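PDB 2C4N: ribonucleotide monophosphatase NagD from Escherichia coli, which probably removes phosphate from a broad range of nucleoside phosphates, as a magnesium-dependent hydrolase of the HAD superfamily. Local coordinates for residues H16-V21 with A53-T58; V67-A72 with I182-N187; F78-E83 with Y100-T105; I106-P111 with M127-Y132. All coordinates share one frame; numbering follows the deposited sequence.

Contact 1: residues H16-V21 with A53-T58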
# COMPACT_ATOMS: atom_id res chain seq x y z
N HIS A 16 -25.89 12.81 -16.24
CA HIS A 16 -25.93 12.67 -14.82
C HIS A 16 -26.98 11.71 -14.40
O HIS A 16 -28.13 11.99 -14.39
CB HIS A 16 -26.09 13.97 -14.09
CG HIS A 16 -24.94 14.91 -14.25
ND1 HIS A 16 -25.09 16.17 -14.75
CD2 HIS A 16 -23.64 14.77 -13.95
CE1 HIS A 16 -23.92 16.77 -14.76
NE2 HIS A 16 -23.03 15.94 -14.29
N ASP A 17 -26.49 10.53 -14.11
CA ASP A 17 -27.31 9.42 -13.94
C ASP A 17 -28.22 9.21 -15.12
O ASP A 17 -27.82 8.93 -16.19
CB ASP A 17 -28.15 9.65 -12.72
CG ASP A 17 -28.08 8.57 -11.80
OD1 ASP A 17 -28.92 7.64 -11.90
OD2 ASP A 17 -27.17 8.64 -10.95
N ASN A 18 -29.48 9.40 -14.88
CA ASN A 18 -30.44 9.24 -15.92
C ASN A 18 -30.95 10.50 -16.60
O ASN A 18 -31.82 10.46 -17.42
CB ASN A 18 -31.50 8.23 -15.52
CG ASN A 18 -30.93 6.83 -15.26
OD1 ASN A 18 -29.96 6.40 -15.86
ND2 ASN A 18 -31.56 6.12 -14.39
N VAL A 19 -30.26 11.58 -16.30
CA VAL A 19 -30.58 12.91 -16.83
C VAL A 19 -29.43 13.39 -17.71
O VAL A 19 -28.27 13.35 -17.31
CB VAL A 19 -30.80 13.93 -15.69
CG1 VAL A 19 -31.04 15.31 -16.27
CG2 VAL A 19 -31.99 13.51 -14.85
N ALA A 20 -29.77 13.85 -18.91
CA ALA A 20 -28.75 14.33 -19.83
C ALA A 20 -28.18 15.67 -19.41
O ALA A 20 -28.87 16.50 -18.82
CB ALA A 20 -29.32 14.44 -21.24
N VAL A 21 -26.90 15.87 -19.71
CA VAL A 21 -26.25 17.14 -19.41
C VAL A 21 -26.70 18.10 -20.51
O VAL A 21 -26.68 17.75 -21.69
CB VAL A 21 -24.71 17.00 -19.47
CG1 VAL A 21 -24.06 18.38 -19.35
CG2 VAL A 21 -24.23 16.09 -18.35
N ALA A 53 -28.47 2.89 -25.10
CA ALA A 53 -29.20 3.68 -26.08
C ALA A 53 -30.59 4.02 -25.53
O ALA A 53 -31.08 5.13 -25.72
CB ALA A 53 -29.32 2.91 -27.40
N ASN A 54 -31.21 3.07 -24.88
CA ASN A 54 -32.48 3.33 -24.27
C ASN A 54 -32.42 4.36 -23.14
O ASN A 54 -33.26 5.20 -23.03
CB ASN A 54 -33.13 2.06 -23.80
CG ASN A 54 -33.52 1.16 -24.92
OD1 ASN A 54 -33.50 1.57 -26.04
ND2 ASN A 54 -33.87 -0.06 -24.61
N ARG A 55 -31.39 4.25 -22.32
CA ARG A 55 -31.17 5.19 -21.23
C ARG A 55 -31.00 6.60 -21.80
O ARG A 55 -31.58 7.56 -21.29
CB ARG A 55 -29.92 4.79 -20.45
CG ARG A 55 -29.47 5.80 -19.40
CD ARG A 55 -28.14 5.35 -18.79
NE ARG A 55 -27.51 6.39 -17.98
CZ ARG A 55 -26.23 6.35 -17.61
NH1 ARG A 55 -25.47 5.33 -17.97
NH2 ARG A 55 -25.71 7.34 -16.89
N PHE A 56 -30.22 6.72 -22.87
CA PHE A 56 -29.99 8.01 -23.52
C PHE A 56 -31.27 8.55 -24.15
O PHE A 56 -31.59 9.73 -24.01
CB PHE A 56 -28.92 7.88 -24.61
CG PHE A 56 -27.51 8.15 -24.12
CD1 PHE A 56 -26.97 7.44 -23.06
CD2 PHE A 56 -26.73 9.12 -24.74
CE1 PHE A 56 -25.66 7.69 -22.61
CE2 PHE A 56 -25.43 9.39 -24.31
CZ PHE A 56 -24.89 8.67 -23.24
N ALA A 57 -32.00 7.68 -24.83
CA ALA A 57 -33.24 8.07 -25.49
C ALA A 57 -34.28 8.52 -24.46
O ALA A 57 -35.02 9.47 -24.68
CB ALA A 57 -33.78 6.92 -26.32
N THR A 58 -34.33 7.82 -23.33
CA THR A 58 -35.27 8.17 -22.26
C THR A 58 -34.94 9.58 -21.77
O THR A 58 -35.83 10.33 -21.36
CB THR A 58 -35.16 7.18 -21.08
OG1 THR A 58 -35.51 5.86 -21.51
CG2 THR A 58 -36.08 7.61 -19.94
O HOH W 1 -32.42 7.90 -18.75

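Contact 2: residues V67-A72 with I182-N187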
# COMPACT_ATOMS: atom_id res chain seq x y z
N VAL A 67 -22.52 2.97 -31.08
CA VAL A 67 -21.50 3.89 -30.60
C VAL A 67 -21.01 3.59 -29.20
O VAL A 67 -19.91 4.00 -28.83
CB VAL A 67 -21.97 5.37 -30.66
CG1 VAL A 67 -22.31 5.75 -32.08
CG2 VAL A 67 -23.16 5.59 -29.73
N PHE A 68 -21.79 2.85 -28.41
CA PHE A 68 -21.38 2.54 -27.04
C PHE A 68 -20.28 1.50 -26.91
O PHE A 68 -20.22 0.52 -27.65
CB PHE A 68 -22.59 2.10 -26.20
CG PHE A 68 -23.61 3.17 -26.03
CD1 PHE A 68 -24.74 3.22 -26.85
CD2 PHE A 68 -23.42 4.18 -25.08
CE1 PHE A 68 -25.65 4.27 -26.74
CE2 PHE A 68 -24.33 5.22 -24.97
CZ PHE A 68 -25.45 5.27 -25.80
N TYR A 69 -19.39 1.73 -25.95
CA TYR A 69 -18.30 0.80 -25.68
C TYR A 69 -18.10 0.79 -24.17
O TYR A 69 -17.75 1.80 -23.58
CB TYR A 69 -17.01 1.26 -26.38
CG TYR A 69 -15.99 0.16 -26.56
CD1 TYR A 69 -16.34 -1.03 -27.20
CD2 TYR A 69 -14.68 0.31 -26.10
CE1 TYR A 69 -15.40 -2.06 -27.37
CE2 TYR A 69 -13.74 -0.71 -26.27
CZ TYR A 69 -14.11 -1.89 -26.91
OH TYR A 69 -13.18 -2.90 -27.08
N THR A 70 -18.36 -0.36 -23.56
CA THR A 70 -18.23 -0.50 -22.11
C THR A 70 -17.02 -1.35 -21.77
O THR A 70 -16.43 -1.99 -22.64
CB THR A 70 -19.46 -1.20 -21.51
OG1 THR A 70 -19.43 -2.58 -21.88
CG2 THR A 70 -20.75 -0.57 -22.05
N SER A 71 -16.67 -1.38 -20.49
CA SER A 71 -15.54 -2.18 -20.04
C SER A 71 -15.83 -3.67 -20.23
O SER A 71 -14.90 -4.48 -20.25
CB SER A 71 -15.22 -1.90 -18.57
OG SER A 71 -16.33 -2.18 -17.74
N ALA A 72 -17.10 -4.03 -20.37
CA ALA A 72 -17.47 -5.43 -20.58
C ALA A 72 -17.15 -5.82 -22.01
O ALA A 72 -16.61 -6.89 -22.28
CB ALA A 72 -18.96 -5.65 -20.27
N ILE A 182 -8.36 2.48 -24.41
CA ILE A 182 -8.39 3.58 -25.37
C ILE A 182 -7.95 3.00 -26.72
O ILE A 182 -8.49 3.34 -27.77
CB ILE A 182 -7.43 4.72 -24.95
CG1 ILE A 182 -7.84 5.28 -23.58
CG2 ILE A 182 -7.45 5.83 -26.00
CD1 ILE A 182 -9.28 5.76 -23.50
N ARG A 183 -6.96 2.11 -26.68
CA ARG A 183 -6.47 1.45 -27.88
C ARG A 183 -7.61 0.64 -28.49
O ARG A 183 -7.82 0.65 -29.71
CB ARG A 183 -5.30 0.52 -27.55
CG ARG A 183 -3.94 1.07 -27.95
CD ARG A 183 -3.91 1.33 -29.45
NE ARG A 183 -3.14 2.53 -29.78
CZ ARG A 183 -3.16 3.11 -30.97
NH1 ARG A 183 -3.90 2.60 -31.95
NH2 ARG A 183 -2.44 4.20 -31.19
N ALA A 184 -8.34 -0.06 -27.64
CA ALA A 184 -9.47 -0.88 -28.08
C ALA A 184 -10.54 0.00 -28.72
O ALA A 184 -11.14 -0.37 -29.73
CB ALA A 184 -10.06 -1.63 -26.89
N ALA A 185 -10.76 1.17 -28.14
CA ALA A 185 -11.75 2.11 -28.67
C ALA A 185 -11.31 2.62 -30.04
O ALA A 185 -12.13 2.75 -30.96
CB ALA A 185 -11.95 3.27 -27.70
N LEU A 186 -10.02 2.91 -30.18
CA LEU A 186 -9.47 3.38 -31.45
C LEU A 186 -9.64 2.30 -32.51
O LEU A 186 -10.03 2.58 -33.64
CB LEU A 186 -7.98 3.73 -31.31
CG LEU A 186 -7.59 4.94 -30.46
CD1 LEU A 186 -6.08 5.00 -30.33
CD2 LEU A 186 -8.12 6.21 -31.08
N ASN A 187 -9.34 1.07 -32.17
CA ASN A 187 -9.49 -0.02 -33.10
C ASN A 187 -10.94 -0.15 -33.53
O ASN A 187 -11.22 -0.50 -34.62
CB ASN A 187 -8.94 -1.38 -32.58
CG ASN A 187 -7.44 -1.35 -32.15
OD1 ASN A 187 -6.71 -0.45 -32.49
ND2 ASN A 187 -7.03 -2.33 -31.37

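Contact 3: residues F78-E83 with Y100-T105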
# COMPACT_ATOMS: atom_id res chain seq x y z
N PHE A 78 -10.65 -8.02 -25.46
CA PHE A 78 -9.33 -8.35 -24.96
C PHE A 78 -9.13 -9.87 -24.95
O PHE A 78 -8.11 -10.38 -25.41
CB PHE A 78 -9.17 -7.79 -23.54
CG PHE A 78 -7.93 -8.24 -22.82
CD1 PHE A 78 -7.88 -9.49 -22.20
CD2 PHE A 78 -6.80 -7.43 -22.76
CE1 PHE A 78 -6.74 -9.92 -21.53
CE2 PHE A 78 -5.65 -7.85 -22.10
CZ PHE A 78 -5.62 -9.10 -21.48
N LEU A 79 -10.12 -10.58 -24.44
CA LEU A 79 -10.07 -12.04 -24.34
C LEU A 79 -10.21 -12.78 -25.66
O LEU A 79 -9.73 -13.91 -25.81
CB LEU A 79 -11.14 -12.51 -23.35
CG LEU A 79 -10.89 -12.00 -21.92
CD1 LEU A 79 -12.07 -12.32 -21.02
CD2 LEU A 79 -9.62 -12.64 -21.38
N ARG A 80 -10.89 -12.16 -26.62
CA ARG A 80 -11.07 -12.76 -27.94
C ARG A 80 -9.72 -13.12 -28.53
O ARG A 80 -9.54 -14.19 -29.10
CB ARG A 80 -11.77 -11.79 -28.89
CG ARG A 80 -13.26 -11.98 -29.02
CD ARG A 80 -13.79 -11.17 -30.20
NE ARG A 80 -15.24 -11.27 -30.31
CZ ARG A 80 -16.10 -10.55 -29.61
NH1 ARG A 80 -15.67 -9.65 -28.74
NH2 ARG A 80 -17.40 -10.75 -29.77
N ARG A 81 -8.77 -12.20 -28.38
CA ARG A 81 -7.43 -12.38 -28.92
C ARG A 81 -6.53 -13.25 -28.05
O ARG A 81 -5.33 -13.35 -28.30
CB ARG A 81 -6.74 -11.02 -29.10
CG ARG A 81 -7.67 -9.80 -29.04
CD ARG A 81 -7.62 -8.99 -30.33
NE ARG A 81 -7.98 -7.58 -30.15
CZ ARG A 81 -7.17 -6.66 -29.64
NH1 ARG A 81 -5.94 -6.99 -29.26
NH2 ARG A 81 -7.57 -5.40 -29.52
N GLN A 82 -7.10 -13.88 -27.02
CA GLN A 82 -6.30 -14.71 -26.14
C GLN A 82 -6.50 -16.20 -26.37
O GLN A 82 -7.54 -16.64 -26.86
CB GLN A 82 -6.60 -14.40 -24.67
CG GLN A 82 -6.47 -12.94 -24.27
CD GLN A 82 -5.15 -12.31 -24.67
OE1 GLN A 82 -4.09 -12.91 -24.52
NE2 GLN A 82 -5.21 -11.08 -25.18
N GLU A 83 -5.48 -16.97 -26.01
CA GLU A 83 -5.52 -18.42 -26.12
C GLU A 83 -6.23 -18.87 -24.85
O GLU A 83 -6.03 -18.28 -23.79
CB GLU A 83 -4.10 -18.97 -26.17
CG GLU A 83 -3.97 -20.44 -25.83
CD GLU A 83 -2.53 -20.90 -25.91
OE1 GLU A 83 -1.96 -20.84 -27.02
OE2 GLU A 83 -1.97 -21.32 -24.88
N TYR A 100 -19.76 -15.15 -23.96
CA TYR A 100 -20.30 -16.27 -24.73
C TYR A 100 -20.15 -16.00 -26.22
O TYR A 100 -19.83 -16.89 -26.99
CB TYR A 100 -21.77 -16.52 -24.37
CG TYR A 100 -21.95 -17.39 -23.15
CD1 TYR A 100 -22.71 -16.98 -22.06
CD2 TYR A 100 -21.32 -18.63 -23.07
CE1 TYR A 100 -22.83 -17.77 -20.93
CE2 TYR A 100 -21.43 -19.43 -21.94
CZ TYR A 100 -22.18 -18.99 -20.88
OH TYR A 100 -22.26 -19.77 -19.75
N LYS A 101 -20.39 -14.75 -26.62
CA LYS A 101 -20.26 -14.36 -28.02
C LYS A 101 -18.79 -14.37 -28.45
O LYS A 101 -18.50 -14.44 -29.65
CB LYS A 101 -20.87 -12.96 -28.25
CG LYS A 101 -22.38 -12.90 -28.03
CD LYS A 101 -23.13 -13.90 -28.90
CE LYS A 101 -23.93 -13.22 -30.01
NZ LYS A 101 -23.10 -12.46 -30.98
N ALA A 102 -17.88 -14.29 -27.49
CA ALA A 102 -16.45 -14.31 -27.77
C ALA A 102 -15.94 -15.76 -27.80
O ALA A 102 -14.74 -16.00 -27.88
CB ALA A 102 -15.69 -13.52 -26.72
N GLY A 103 -16.87 -16.71 -27.71
CA GLY A 103 -16.52 -18.12 -27.76
C GLY A 103 -16.10 -18.77 -26.46
O GLY A 103 -15.51 -19.85 -26.46
N PHE A 104 -16.41 -18.14 -25.33
CA PHE A 104 -16.04 -18.69 -24.04
C PHE A 104 -16.99 -19.71 -23.43
O PHE A 104 -18.19 -19.72 -23.71
CB PHE A 104 -15.86 -17.58 -23.00
CG PHE A 104 -14.48 -17.01 -22.97
CD1 PHE A 104 -14.06 -16.09 -23.93
CD2 PHE A 104 -13.57 -17.41 -21.99
CE1 PHE A 104 -12.76 -15.58 -23.91
CE2 PHE A 104 -12.27 -16.91 -21.96
CZ PHE A 104 -11.86 -16.00 -22.93
N THR A 105 -16.41 -20.56 -22.60
CA THR A 105 -17.14 -21.54 -21.83
C THR A 105 -16.96 -21.00 -20.42
O THR A 105 -15.84 -20.69 -20.02
CB THR A 105 -16.51 -22.95 -21.93
OG1 THR A 105 -16.80 -23.53 -23.21
CG2 THR A 105 -17.05 -23.86 -20.82

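Contact 4: residues I106-P111 with M127-Y132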
# COMPACT_ATOMS: atom_id res chain seq x y z
N ILE A 106 -18.06 -20.84 -19.69
CA ILE A 106 -17.96 -20.32 -18.34
C ILE A 106 -18.06 -21.52 -17.41
O ILE A 106 -19.06 -22.24 -17.42
CB ILE A 106 -19.08 -19.29 -18.08
CG1 ILE A 106 -18.89 -18.11 -19.04
CG2 ILE A 106 -19.06 -18.82 -16.63
CD1 ILE A 106 -19.85 -16.95 -18.83
N THR A 107 -17.01 -21.75 -16.63
CA THR A 107 -16.96 -22.92 -15.77
C THR A 107 -16.11 -22.73 -14.52
O THR A 107 -15.24 -21.85 -14.47
CB THR A 107 -16.35 -24.11 -16.55
OG1 THR A 107 -16.17 -25.23 -15.68
CG2 THR A 107 -14.99 -23.71 -17.12
N ASP A 108 -16.37 -23.55 -13.51
CA ASP A 108 -15.59 -23.50 -12.28
C ASP A 108 -14.73 -24.77 -12.24
O ASP A 108 -14.31 -25.22 -11.17
CB ASP A 108 -16.50 -23.39 -11.05
CG ASP A 108 -17.42 -24.58 -10.88
OD1 ASP A 108 -17.42 -25.47 -11.75
OD2 ASP A 108 -18.15 -24.61 -9.87
N VAL A 109 -14.49 -25.33 -13.42
CA VAL A 109 -13.66 -26.52 -13.58
C VAL A 109 -12.49 -26.18 -14.50
O VAL A 109 -12.68 -25.91 -15.69
CB VAL A 109 -14.45 -27.69 -14.22
CG1 VAL A 109 -13.54 -28.90 -14.38
CG2 VAL A 109 -15.64 -28.04 -13.35
N ASN A 110 -11.29 -26.17 -13.94
CA ASN A 110 -10.08 -25.87 -14.70
C ASN A 110 -10.20 -24.65 -15.61
O ASN A 110 -9.95 -24.73 -16.82
CB ASN A 110 -9.65 -27.08 -15.53
CG ASN A 110 -9.36 -28.30 -14.67
OD1 ASN A 110 -8.57 -28.24 -13.72
ND2 ASN A 110 -10.00 -29.42 -15.00
N PRO A 111 -10.58 -23.49 -15.06
CA PRO A 111 -10.70 -22.30 -15.89
C PRO A 111 -9.33 -21.71 -16.22
O PRO A 111 -8.40 -21.83 -15.42
CB PRO A 111 -11.54 -21.36 -15.02
CG PRO A 111 -11.08 -21.72 -13.62
CD PRO A 111 -11.03 -23.24 -13.67
N MET A 127 -15.98 -15.39 -3.95
CA MET A 127 -14.68 -14.86 -3.53
C MET A 127 -13.72 -16.02 -3.31
O MET A 127 -12.56 -15.97 -3.71
CB MET A 127 -14.82 -14.06 -2.23
CG MET A 127 -13.56 -13.32 -1.83
SD MET A 127 -13.57 -12.66 -0.15
CE MET A 127 -14.94 -11.52 -0.22
N HIS A 128 -14.23 -17.07 -2.67
CA HIS A 128 -13.44 -18.27 -2.38
C HIS A 128 -12.92 -18.92 -3.66
O HIS A 128 -11.72 -19.14 -3.81
CB HIS A 128 -14.30 -19.27 -1.60
CG HIS A 128 -13.65 -20.60 -1.39
ND1 HIS A 128 -14.36 -21.78 -1.40
CD2 HIS A 128 -12.36 -20.94 -1.17
CE1 HIS A 128 -13.53 -22.79 -1.19
NE2 HIS A 128 -12.31 -22.30 -1.05
N LYS A 129 -13.83 -19.24 -4.57
CA LYS A 129 -13.44 -19.88 -5.82
C LYS A 129 -12.50 -19.03 -6.65
O LYS A 129 -11.49 -19.52 -7.17
CB LYS A 129 -14.67 -20.24 -6.66
CG LYS A 129 -15.57 -21.30 -6.06
CD LYS A 129 -16.59 -21.75 -7.09
CE LYS A 129 -17.69 -22.61 -6.48
NZ LYS A 129 -18.69 -22.99 -7.52
N ALA A 130 -12.82 -17.75 -6.79
CA ALA A 130 -11.97 -16.84 -7.56
C ALA A 130 -10.57 -16.79 -6.96
O ALA A 130 -9.58 -16.87 -7.67
CB ALA A 130 -12.59 -15.44 -7.58
N ALA A 131 -10.50 -16.68 -5.63
CA ALA A 131 -9.22 -16.62 -4.95
C ALA A 131 -8.44 -17.92 -5.15
O ALA A 131 -7.24 -17.91 -5.39
CB ALA A 131 -9.43 -16.36 -3.45
N TYR A 132 -9.15 -19.04 -5.05
CA TYR A 132 -8.54 -20.36 -5.24
C TYR A 132 -7.93 -20.49 -6.64
O TYR A 132 -6.79 -20.92 -6.79
CB TYR A 132 -9.59 -21.45 -5.04
CG TYR A 132 -9.11 -22.84 -5.37
CD1 TYR A 132 -8.31 -23.56 -4.48
CD2 TYR A 132 -9.43 -23.43 -6.59
CE1 TYR A 132 -7.86 -24.84 -4.80
CE2 TYR A 132 -8.98 -24.70 -6.92
CZ TYR A 132 -8.20 -25.41 -6.02
OH TYR A 132 -7.75 -26.67 -6.34

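Contact 1: residues H16-V21 with A53-T58
The guanidinium of R55 holds the backbone of D17 side-on, with two nitrogens converging on a single oxygen. NH2 of R55 lies 2.7 Å from O of D17, with an N-H...O angle of 155°, and NE of R55 makes a longer, more bent bond of 3.1 Å to the same atom. Both donors come from one face of the carbonyl, while the oxygen sits at the guanidinium edge, in its plane. Arginine suits the place because its long chain, with CG anti to the backbone N (chi1 172°) and extended as far as NE, spans from helix 49-58 to the turn. This turn, a type II' beta turn from H16 to V19, joins the two short antiparallel strands that follow the nucleophile loop, the small flap of HAD phosphatases. NH2 of R55 also forms a salt bridge with D11, consistent with the role, inferred from relatives, of orienting D11 for proton transfer; the carbonyl of D17 would then steady R55 from the second shell. On the looser, solvent side the exposed N18 crosses R55 at about a right angle, and a water bridges the two backbones, donating to O of N18 at 2.9 Å and to O of R55 at 2.7 Å.

Contact 2: residues V67-A72 with I182-N187
Y69 projects from strand 68-70, an edge strand, within this chain, of the parallel six-stranded sheet in the Rossmann-like HAD core, and reaches helix 180-189 at its two alanines. The side chains meet ring edge to methyl: CB of A184 lies near the plane of the Y69 ring, 3.8 Å from CE2 of Y69. A185 is placed differently. Its CB approaches CD2 of Y69 at 4.3 Å, while its backbone N stands obliquely to the ring, so the tyrosine borders both a methyl and the main chain of the helix. With CG anti to the backbone N (chi1 -160°), the ring is carried off the strand toward the helix. Alanine suits both positions, since a single methyl lets a broad ring come up against the helix backbone, and all three residues are buried. The contact thus joins two parts of the core that are more than a hundred residues apart in sequence, with Y69 also lying on V39 of the adjacent strand 38-42. Tyrosine suits the place because its hydroxyl, at the far end of a buried ring, hydrogen bonds with D77 of helix 71-80. The same oxygen also touches the helix, OH of Y69 lying 3.4 Å from CB of A184.

Contact 3: residues F78-E83 with Y100-T105
Two flat groups face the opposite segment here, the guanidinium of R80 and the ring of F104. The methyl of A102 lies over the centre of one guanidinium face, 4.1 Å above the plane, while O of K101 stands obliquely to the group at 3.9 Å from NH2 of R80. The F104 ring meets L79 with its outer atoms, CE1 of F104 coming within 3.5 Å of CB of L79. That approach is oblique to the ring, and the two side chains cross at about a right angle. The R80 chain runs extended from CG to NE, so its aliphatic part covers A102 as well, with CG of R80 3.7 Å from CB of A102. Its charge is met elsewhere, in a salt bridge with D77.

Both segments begin in the last part of a helix and run on into loop. Helix 94-101 closes in a Schellman motif whose C-prime residue is G103, and the positive phi of 85° there suits glycine, which has no CB to collide with the preceding carbonyl. A102, just before the glycine, and F104, just after it, both point toward 78-83. L79 and F104 are buried and apolar, as befits the inner part; R80 and K101 are exposed. L79 also touches F113 and I115 of strand 105-116, while on the first segment Q82 bonds back through NE2 to O of F78, 3.0 Å away and in its amide plane.

Contact 4: residues I106-P111 with M127-Y132
D108 and K129 meet through opposite charges, in a salt bridge that is the sole close contact between the two segments. NZ of K129 donates to OD2 of D108 at 2.9 Å, arriving at the anti lone pair, the one turned away from the other carboxylate oxygen. The lysine comes in end-on from the helix. Its CG is anti to the carbonyl carbon (chi1 -66°) and the chain is extended from there to NZ, which lets the ammonium bridge a gap across which the nearest alpha carbons, those of D108 and K129, stand 7.7 Å apart. CB of D108 points toward the helix and so presents the carboxylate to the lysine. No apolar side-chain pair joins the segments, and little surface is buried. Charged residues are at home in this place, D108 being exposed and K129 partly so.

Hydrogen bonding within 106-111 shapes the irregular run that carries the acid. OG1 of T107 accepts from N of V109 at 2.8 Å, forming an ST turn that bends the chain around D108. A threonine suits the position because its short hydroxyl can reach the backbone N two residues on.

The bridge spans the first two elements of a beta-alpha-beta unit, strand 105-116 and helix 124-135, which leads on to strand 139-142. Both D108 and K129 also touch Y88 of the neighbouring strand 86-90, while M127, A130 and A131 of the same helix pack on helix 156-167.

How the contacts relate
Contact 1 is the one probably tied to catalysis: the side chain of R55 lies about 3 Å from that of D11 and about 9 Å from the bound magnesium ion. Contact 2 belongs to the same core, its centre 19 Å from that of contact 1, and the two touch where F56 meets F68 edge to face. Its Y69 side chain is about 14 Å from the metal. Helix 71-80 then carries the chain from contact 2 to contact 3, whose centre is 16 Å away; the centre of contact 4 is 17 Å from that of contact 3, with Y100 touching I106. Contacts 3 and 4, both remote from the annotated residues, are nested in the loop that contact 2 closes.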